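PDB 2W3J: carbohydrate binding module from Uncultured bacterium, which probably binds sugars containing uronic acid, as a calcium-bearing family 35 carbohydrate-binding module. Local coordinates for residues Ser44-Ser49 with Ala103-Ile108; Thr52-Ile57 with Asn96-Leu101; Phe59-Thr64 with Ser87-Trp92. All coordinates share one frame; numbering follows the deposited sequence.

In the fold
Family 35 modules fold as a jelly-roll beta sandwich, and the three contacts are spread along it. They are nested in the chain: contact 1 closes the longest loop, contact 2 lies within it, contact 3 innermost. Contact 1 pairs strands 40-47 and 104-112 of one sheet. Contact 2 pairs strands 51-60 and 93-101 of the other. Their centres are about 12 Å apart, and they meet through Ile108 with Ile99 and Leu45 with Leu101, packing across the core. Contact 3 starts at the far end of strand 51-60, about 23 Å from contact 2 and about 31 Å from contact 1 between centres. Contacts 1 and 2 build the sandwich body; contact 3 shapes loops that probably meet the sugar.

Contact 1 of 3, residues Ser44-Ser49 with Ala103-Ile108; sequences SLSAAS and AGTNSI
Leu45 holds CG between its backbone N and carbonyl carbon (chi1 72°), the crowded position, while Asn106 sets CG anti to its carbonyl carbon and beside its N (chi1 -70°). These torsions bring the two side chains obliquely across each other. Leu45 CD1 lies 3.8 Å from Asn106 ND2 and also touches Asn106 CB. The other Leu45 branch, CD2, meets Ile108 CD1 at 3.8 Å. Asn106 OD1 is turned to the backbone N of Lys102, so this buried amide is tied to the turn just before its own strand.

The strands 40-47 and 104-112 are antiparallel neighbours in one sheet of the jelly-roll sandwich. Leu45 and Asn106 form a hydrogen-bonded pair. Leu45 N reaches Asn106 O at 3.0 Å, and Asn106 N returns a shorter bond of 2.7 Å to Leu45 O, nearly along its C=O axis. Ala47 and Gly104 make a second such pair, with Gly104 N donating to Ala47 O at 2.9 Å. Gly104 has a positive phi of 98°, a backbone shape that suits glycine.

Ser44, Ser46 and Thr105 lie on the other face. Ser44 OG, anti to its N, packs on Thr105 CG2 and is hydrogen-bonded to Ala135 O. One water joins Ser46 OG (2.7 Å) to Thr105 OG1 (2.8 Å).

Contact 2 of 3, residues Thr52-Ile57 with Asn96-Leu101; sequences TYTAQI and NVDIPL
The Tyr53 ring has the carbonyl O of Ile99 at its edge, near the ring plane. Leu101 CD1 approaches the ring obliquely. The Leu101 side chain crosses that of Tyr53 at about a right angle, and its CD1 comes within a tight 3.3 Å of Tyr53 CD2. Leu101 CB also touches ring atoms CD2 and CE2. Both side chains have CG anti to the carbonyl carbon. At the far end of the ring, Tyr53 OH is hydrogen-bonded to Ser49 O, which anchors the phenol to the preceding loop. The amides of Gln56 and Asn96 are the other flat groups. They extend alongside each other in the same direction, their planes 3° apart.

The carboxylate of Asp98 lies alongside Thr54. Thr54 OG1 donates to Asp98 OD1 over 3.0 Å, meeting it from 29° above the carboxylate plane. Thr52 adds its methyl CG2, 3.7 Å from Asp98 CB.

The backbones form a regular antiparallel ladder. Tyr53 N donates to Ile99 O at 2.9 Å, and Ile99 N returns a nearly axial bond of 2.7 Å to Tyr53 O. Ala55 and Val97 repeat the exchange, with Ala55 N to Val97 O at 2.8 Å. Beside these bonds, Ala55 CB packs loosely on Val97 CG1 and Ile99 CD1.

Strand 93-101 is an outermost strand of its four-stranded sheet, and strand 120-126 flanks strand 51-60 on its other side. Tyr53 and Ala55 also touch Val126 and Ile124 of that strand. Ile99 and Leu101 look across the sandwich to Val73 of strand 69-73, and Ile99 also to Ile108 of strand 104-112.

Contact 3 of 3, residues Phe59-Thr64 with Ser87-Trp92; sequences FGNGGT and SNWTQW
Trp89, Gly62 and Trp92 carry most of this contact. The Trp89 indole lies over the Asn61-Gly62 backbone. Gly62 CA sits above the five-membered ring, 3.7 Å from its centroid and 19° off the ring normal, a CH-pi contact. Gly62 N lies over the same face, 3.4 Å from Trp89 CZ2. Such close approach depends on Gly62 having no side chain, since a CB there would run into Trp89 CD1 and Asn88 N. Gly60 O approaches the indole obliquely, 3.5 Å from Trp89 CZ3. Outside the two segments, the Trp89 ring is stacked with that of His22.

Trp92 takes the other end, where strand 51-60 runs out. Its CE3 lies 3.4 Å from Phe59 C and close to Gly60 N, an oblique approach to the peptide. Trp92 NE1 is hydrogen-bonded to Ala23 O, and Phe30 meets the indole edge-to-face. The side chain is about 7 Å from a bound calcium ion and touches Asp122, a calcium ligand. Loops at this end of the jelly roll, beside a calcium, probably form the sugar-binding surface, as in other family 35 modules.

No direct hydrogen bond joins the two segments. Waters sit between them instead. One water accepts from Asn61 N at 2.9 Å and lies within bonding reach of Gln91 O, for which other acceptors compete. Another links Gly63 O with Ser87 OG. Each loop is braced internally by an Asx turn. Asn61 OD1 accepts from Gly63 N at 2.9 Å. Asn88 OD1 accepts from both Thr90 N and Thr90 OG1, the latter at 2.7 Å on a lone pair. Residues Asn88 to Gln91 form a type I beta turn, closed by Gln91 N donating to Asn88 O.

Contact 1 of 3, residues Ser44-Ser49 with Ala103-Ile108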
loop_
_atom_site.group_PDB
_atom_site.type_symbol
_atom_site.label_atom_id
_atom_site.label_comp_id
_atom_site.label_asym_id
_atom_site.label_seq_id
_atom_site.Cartn_x
_atom_site.Cartn_y
_atom_site.Cartn_z
ATOM N N SER A 44 -1.026 3.782 9.157
ATOM C CA SER A 44 -0.597 3.679 10.575
ATOM C C SER A 44 -1.331 2.487 11.180
ATOM O O SER A 44 -2.554 2.374 11.041
ATOM C CB SER A 44 -0.989 4.948 11.333
ATOM O OG SER A 44 -0.574 4.920 12.719
ATOM N N LEU A 45 -0.587 1.599 11.835
ATOM C CA LEU A 45 -1.182 0.417 12.448
ATOM C C LEU A 45 -0.591 0.148 13.815
ATOM O O LEU A 45 0.492 0.634 14.138
ATOM C CB LEU A 45 -0.982 -0.825 11.569
ATOM C CG LEU A 45 0.363 -1.535 11.381
ATOM C CD1 LEU A 45 0.863 -2.261 12.636
ATOM C CD2 LEU A 45 0.247 -2.524 10.236
ATOM N N SER A 46 -1.295 -0.658 14.595
ATOM C CA SER A 46 -0.765 -1.128 15.875
ATOM C C SER A 46 -0.591 -2.623 15.808
ATOM O O SER A 46 -1.435 -3.325 15.240
ATOM C CB SER A 46 -1.729 -0.796 17.015
ATOM O OG SER A 46 -1.902 0.597 17.132
ATOM N N ALA A 47 0.505 -3.118 16.390
ATOM C CA ALA A 47 0.776 -4.540 16.503
ATOM C C ALA A 47 0.886 -4.892 18.004
ATOM O O ALA A 47 1.486 -4.150 18.770
ATOM C CB ALA A 47 2.057 -4.910 15.795
ATOM N N ALA A 48 0.307 -6.019 18.401
ATOM C CA ALA A 48 0.412 -6.465 19.809
ATOM C C ALA A 48 1.834 -6.928 20.173
ATOM O O ALA A 48 2.285 -6.754 21.306
ATOM C CB ALA A 48 -0.610 -7.557 20.099
ATOM N N SER A 49 2.559 -7.518 19.237
ATOM C CA SER A 49 3.921 -7.897 19.556
ATOM C C SER A 49 4.849 -7.685 18.385
ATOM O O SER A 49 4.403 -7.591 17.231
ATOM C CB SER A 49 3.991 -9.347 20.032
ATOM O OG SER A 49 3.631 -10.221 18.987
ATOM N N ALA A 103 6.029 -3.691 18.671
ATOM C CA ALA A 103 4.833 -3.574 19.482
ATOM C C ALA A 103 4.405 -2.114 19.564
ATOM O O ALA A 103 5.235 -1.234 19.723
ATOM C CB ALA A 103 5.082 -4.167 20.914
ATOM N N GLY A 104 3.109 -1.849 19.438
ATOM C CA GLY A 104 2.597 -0.484 19.531
ATOM C C GLY A 104 2.408 0.057 18.114
ATOM O O GLY A 104 2.180 -0.713 17.194
ATOM N N THR A 105 2.508 1.367 17.956
ATOM C CA THR A 105 2.215 2.016 16.659
ATOM C C THR A 105 3.358 1.865 15.667
ATOM O O THR A 105 4.538 2.006 16.026
ATOM C CB THR A 105 1.897 3.493 16.882
ATOM O OG1 THR A 105 0.764 3.591 17.760
ATOM C CG2 THR A 105 1.584 4.237 15.536
ATOM N N ASN A 106 3.008 1.593 14.408
ATOM C CA ASN A 106 3.981 1.413 13.346
ATOM C C ASN A 106 3.523 2.253 12.159
ATOM O O ASN A 106 2.331 2.452 11.979
ATOM C CB ASN A 106 4.016 -0.028 12.865
ATOM C CG ASN A 106 4.625 -0.978 13.888
ATOM O OD1 ASN A 106 5.806 -1.305 13.824
ATOM N ND2 ASN A 106 3.799 -1.426 14.833
ATOM N N SER A 107 4.461 2.734 11.351
ATOM C CA SER A 107 4.074 3.410 10.105
ATOM C C SER A 107 4.499 2.530 8.936
ATOM O O SER A 107 5.521 1.831 8.993
ATOM C CB SER A 107 4.725 4.797 10.007
ATOM O OG SER A 107 6.134 4.655 9.996
ATOM N N ILE A 108 3.709 2.546 7.849
ATOM C CA ILE A 108 4.064 1.854 6.650
ATOM C C ILE A 108 3.879 2.889 5.540
ATOM O O ILE A 108 2.883 3.596 5.533
ATOM C CB ILE A 108 3.113 0.678 6.349
ATOM C CG1 ILE A 108 3.177 -0.379 7.476
ATOM C CG2 ILE A 108 3.469 0.071 5.010
ATOM C CD1 ILE A 108 2.305 -1.620 7.149
HETATM O O HOH W 1 2.150 5.638 12.362
HETATM O O HOH W 2 -0.434 1.487 19.258
#

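Contact 2 of 3, residues Thr52-Ile57 with Asn96-Leu101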
loop_
_atom_site.group_PDB
_atom_site.type_symbol
_atom_site.label_atom_id
_atom_site.label_comp_id
_atom_site.label_asym_id
_atom_site.label_seq_id
_atom_site.Cartn_x
_atom_site.Cartn_y
_atom_site.Cartn_z
ATOM N N THR A 52 7.917 -10.410 12.516
ATOM C CA THR A 52 7.691 -10.190 11.090
ATOM C C THR A 52 6.284 -10.621 10.734
ATOM O O THR A 52 5.826 -11.700 11.164
ATOM C CB THR A 52 8.716 -10.948 10.240
ATOM O OG1 THR A 52 10.009 -10.398 10.504
ATOM C CG2 THR A 52 8.415 -10.821 8.749
ATOM N N TYR A 53 5.599 -9.776 9.946
ATOM C CA TYR A 53 4.247 -10.061 9.462
ATOM C C TYR A 53 4.222 -10.026 7.948
ATOM O O TYR A 53 5.036 -9.326 7.336
ATOM C CB TYR A 53 3.281 -9.002 9.995
ATOM C CG TYR A 53 3.139 -8.997 11.511
ATOM C CD1 TYR A 53 2.100 -9.694 12.133
ATOM C CD2 TYR A 53 4.041 -8.298 12.319
ATOM C CE1 TYR A 53 1.961 -9.676 13.529
ATOM C CE2 TYR A 53 3.907 -8.277 13.718
ATOM C CZ TYR A 53 2.864 -8.972 14.302
ATOM O OH TYR A 53 2.726 -8.960 15.676
ATOM N N THR A 54 3.317 -10.785 7.332
ATOM C CA THR A 54 3.131 -10.710 5.876
ATOM C C THR A 54 2.050 -9.677 5.556
ATOM O O THR A 54 0.940 -9.761 6.097
ATOM C CB THR A 54 2.675 -12.044 5.299
ATOM O OG1 THR A 54 3.624 -13.047 5.676
ATOM C CG2 THR A 54 2.609 -11.958 3.793
ATOM N N ALA A 55 2.389 -8.706 4.697
ATOM C CA ALA A 55 1.416 -7.729 4.180
ATOM C C ALA A 55 1.127 -8.107 2.735
ATOM O O ALA A 55 1.977 -8.658 2.028
ATOM C CB ALA A 55 1.967 -6.315 4.241
ATOM N N GLN A 56 -0.101 -7.877 2.303
ATOM C CA GLN A 56 -0.411 -8.064 0.906
ATOM C C GLN A 56 -1.007 -6.780 0.339
ATOM O O GLN A 56 -1.979 -6.254 0.868
ATOM C CB GLN A 56 -1.421 -9.202 0.738
ATOM C CG GLN A 56 -1.783 -9.430 -0.741
ATOM C CD GLN A 56 -2.607 -10.665 -0.933
ATOM O OE1 GLN A 56 -2.071 -11.782 -1.073
ATOM N NE2 GLN A 56 -3.910 -10.493 -0.934
ATOM N N ILE A 57 -0.428 -6.293 -0.752
ATOM C CA ILE A 57 -0.911 -5.061 -1.388
ATOM C C ILE A 57 -1.672 -5.431 -2.622
ATOM O O ILE A 57 -1.178 -6.195 -3.455
ATOM C CB ILE A 57 0.286 -4.148 -1.767
ATOM C CG1 ILE A 57 1.054 -3.785 -0.489
ATOM C CG2 ILE A 57 -0.230 -2.846 -2.463
ATOM C CD1 ILE A 57 2.448 -3.084 -0.743
ATOM N N ASN A 96 2.865 -9.894 -2.133
ATOM C CA ASN A 96 3.104 -10.088 -0.699
ATOM C C ASN A 96 4.466 -9.530 -0.316
ATOM O O ASN A 96 5.404 -9.556 -1.115
ATOM C CB ASN A 96 3.054 -11.580 -0.338
ATOM C CG ASN A 96 1.657 -12.143 -0.369
ATOM O OD1 ASN A 96 0.667 -11.416 -0.233
ATOM N ND2 ASN A 96 1.558 -13.449 -0.544
ATOM N N VAL A 97 4.576 -8.996 0.891
ATOM C CA VAL A 97 5.866 -8.522 1.371
ATOM C C VAL A 97 5.908 -8.739 2.883
ATOM O O VAL A 97 4.932 -8.453 3.597
ATOM C CB VAL A 97 6.108 -7.047 0.986
ATOM C CG1 VAL A 97 5.044 -6.135 1.587
ATOM C CG2 VAL A 97 7.498 -6.569 1.390
ATOM N N ASP A 98 7.028 -9.269 3.371
ATOM C CA ASP A 98 7.211 -9.424 4.810
ATOM C C ASP A 98 7.740 -8.145 5.433
ATOM O O ASP A 98 8.704 -7.530 4.935
ATOM C CB ASP A 98 8.129 -10.604 5.109
ATOM C CG ASP A 98 7.458 -11.950 4.808
ATOM O OD1 ASP A 98 6.212 -11.989 4.678
ATOM O OD2 ASP A 98 8.178 -12.969 4.681
ATOM N N ILE A 99 7.120 -7.728 6.522
ATOM C CA ILE A 99 7.523 -6.495 7.162
ATOM C C ILE A 99 7.737 -6.667 8.679
ATOM O O ILE A 99 6.922 -7.309 9.364
ATOM C CB ILE A 99 6.504 -5.366 6.889
ATOM C CG1 ILE A 99 5.106 -5.744 7.396
ATOM C CG2 ILE A 99 6.412 -5.072 5.389
ATOM C CD1 ILE A 99 4.104 -4.553 7.375
ATOM N N PRO A 100 8.831 -6.094 9.202
ATOM C CA PRO A 100 9.078 -6.124 10.638
ATOM C C PRO A 100 8.261 -5.060 11.334
ATOM O O PRO A 100 8.370 -3.879 11.021
ATOM C CB PRO A 100 10.585 -5.812 10.745
ATOM C CG PRO A 100 10.866 -4.912 9.521
ATOM C CD PRO A 100 9.941 -5.469 8.439
ATOM N N LEU A 101 7.433 -5.474 12.288
ATOM C CA LEU A 101 6.660 -4.541 13.068
ATOM C C LEU A 101 7.077 -4.581 14.525
ATOM O O LEU A 101 7.486 -5.628 15.043
ATOM C CB LEU A 101 5.163 -4.862 12.972
ATOM C CG LEU A 101 4.582 -4.784 11.556
ATOM C CD1 LEU A 101 3.104 -5.181 11.584
ATOM C CD2 LEU A 101 4.762 -3.332 11.034
#

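Contact 3 of 3, residues Phe59-Thr64 with Ser87-Trp92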
loop_
_atom_site.group_PDB
_atom_site.type_symbol
_atom_site.label_atom_id
_atom_site.label_comp_id
_atom_site.label_asym_id
_atom_site.label_seq_id
_atom_site.Cartn_x
_atom_site.Cartn_y
_atom_site.Cartn_z
ATOM N N PHE A 59 -3.451 -4.190 -6.097
ATOM C CA PHE A 59 -3.157 -3.046 -6.952
ATOM C C PHE A 59 -3.596 -3.282 -8.377
ATOM O O PHE A 59 -3.794 -4.446 -8.814
ATOM C CB PHE A 59 -1.630 -2.730 -6.928
ATOM C CG PHE A 59 -0.759 -3.795 -7.582
ATOM C CD1 PHE A 59 -0.354 -3.673 -8.929
ATOM C CD2 PHE A 59 -0.331 -4.893 -6.848
ATOM C CE1 PHE A 59 0.467 -4.643 -9.521
ATOM C CE2 PHE A 59 0.489 -5.884 -7.435
ATOM C CZ PHE A 59 0.899 -5.753 -8.767
ATOM N N GLY A 60 -3.739 -2.172 -9.095
ATOM C CA GLY A 60 -4.039 -2.222 -10.519
ATOM C C GLY A 60 -2.898 -1.587 -11.277
ATOM O O GLY A 60 -2.386 -0.509 -10.928
ATOM N N ASN A 61 -2.467 -2.289 -12.303
ATOM C CA ASN A 61 -1.480 -1.722 -13.226
ATOM C C ASN A 61 -1.631 -2.385 -14.593
ATOM O O ASN A 61 -1.210 -3.522 -14.818
ATOM C CB ASN A 61 -0.028 -1.861 -12.697
ATOM C CG ASN A 61 0.978 -1.248 -13.678
ATOM O OD1 ASN A 61 0.566 -0.541 -14.589
ATOM N ND2 ASN A 61 2.300 -1.503 -13.478
ATOM N N GLY A 62 -2.265 -1.657 -15.501
ATOM C CA GLY A 62 -2.393 -2.114 -16.900
ATOM C C GLY A 62 -1.636 -1.166 -17.811
ATOM O O GLY A 62 -1.857 -1.156 -19.017
ATOM N N GLY A 63 -0.713 -0.404 -17.235
ATOM C CA GLY A 63 0.075 0.597 -17.959
ATOM C C GLY A 63 1.221 0.021 -18.767
ATOM O O GLY A 63 1.364 -1.203 -18.933
ATOM N N THR A 64 2.055 0.909 -19.296
ATOM C CA THR A 64 3.047 0.442 -20.256
ATOM C C THR A 64 4.268 -0.180 -19.571
ATOM O O THR A 64 5.077 -0.844 -20.225
ATOM C CB THR A 64 3.440 1.572 -21.262
ATOM O OG1 THR A 64 3.710 2.765 -20.539
ATOM C CG2 THR A 64 2.262 1.901 -22.185
ATOM N N SER A 87 -1.440 -5.201 -18.452
ATOM C CA SER A 87 -2.174 -4.614 -19.590
ATOM C C SER A 87 -3.654 -4.852 -19.453
ATOM O O SER A 87 -4.371 -4.883 -20.442
ATOM C CB SER A 87 -1.704 -5.226 -20.933
ATOM O OG SER A 87 -0.313 -4.962 -21.131
ATOM N N ASN A 88 -4.126 -5.027 -18.223
ATOM C CA ASN A 88 -5.513 -5.356 -17.994
ATOM C C ASN A 88 -5.994 -4.736 -16.675
ATOM O O ASN A 88 -5.818 -5.313 -15.582
ATOM C CB ASN A 88 -5.713 -6.884 -17.938
ATOM C CG ASN A 88 -7.183 -7.276 -17.923
ATOM O OD1 ASN A 88 -8.059 -6.489 -17.533
ATOM N ND2 ASN A 88 -7.461 -8.508 -18.294
ATOM N N TRP A 89 -6.620 -3.574 -16.797
ATOM C CA TRP A 89 -7.054 -2.812 -15.607
ATOM C C TRP A 89 -8.240 -3.475 -14.935
ATOM O O TRP A 89 -8.638 -3.054 -13.849
ATOM C CB TRP A 89 -7.458 -1.398 -16.017
ATOM C CG TRP A 89 -6.321 -0.557 -16.472
ATOM C CD1 TRP A 89 -6.009 -0.219 -17.750
ATOM C CD2 TRP A 89 -5.319 0.055 -15.629
ATOM N NE1 TRP A 89 -4.876 0.574 -17.762
ATOM C CE2 TRP A 89 -4.442 0.762 -16.473
ATOM C CE3 TRP A 89 -5.097 0.089 -14.238
ATOM C CZ2 TRP A 89 -3.357 1.501 -15.977
ATOM C CZ3 TRP A 89 -3.999 0.823 -13.752
ATOM C CH2 TRP A 89 -3.170 1.531 -14.623
ATOM N N THR A 90 -8.841 -4.479 -15.583
ATOM C CA THR A 90 -9.949 -5.212 -14.943
ATOM C C THR A 90 -9.463 -6.344 -14.029
ATOM O O THR A 90 -10.233 -6.885 -13.220
ATOM C CB THR A 90 -10.959 -5.806 -15.936
ATOM O OG1 THR A 90 -10.468 -7.065 -16.454
ATOM C CG2 THR A 90 -11.235 -4.823 -17.081
ATOM N N GLN A 91 -8.196 -6.689 -14.170
ATOM C CA GLN A 91 -7.619 -7.764 -13.381
ATOM C C GLN A 91 -6.673 -7.172 -12.345
ATOM O O GLN A 91 -5.535 -6.767 -12.646
ATOM C CB GLN A 91 -6.893 -8.762 -14.285
ATOM C CG GLN A 91 -6.134 -9.844 -13.530
ATOM C CD GLN A 91 -7.064 -10.800 -12.797
ATOM O OE1 GLN A 91 -7.783 -11.575 -13.422
ATOM N NE2 GLN A 91 -7.061 -10.736 -11.466
ATOM N N TRP A 92 -7.167 -7.065 -11.128
ATOM C CA TRP A 92 -6.370 -6.530 -10.045
ATOM C C TRP A 92 -5.313 -7.578 -9.681
ATOM O O TRP A 92 -5.501 -8.780 -9.946
ATOM C CB TRP A 92 -7.289 -6.213 -8.854
ATOM C CG TRP A 92 -8.195 -5.052 -9.157
ATOM C CD1 TRP A 92 -9.349 -5.060 -9.897
ATOM C CD2 TRP A 92 -7.967 -3.698 -8.773
ATOM N NE1 TRP A 92 -9.880 -3.776 -9.967
ATOM C CE2 TRP A 92 -9.047 -2.925 -9.287
ATOM C CE3 TRP A 92 -6.973 -3.061 -8.016
ATOM C CZ2 TRP A 92 -9.141 -1.547 -9.080
ATOM C CZ3 TRP A 92 -7.063 -1.683 -7.831
ATOM C CH2 TRP A 92 -8.153 -0.954 -8.336
HETATM O O HOH W 3 -3.627 -4.767 -13.269
HETATM O O HOH W 4 1.092 -2.637 -21.507
#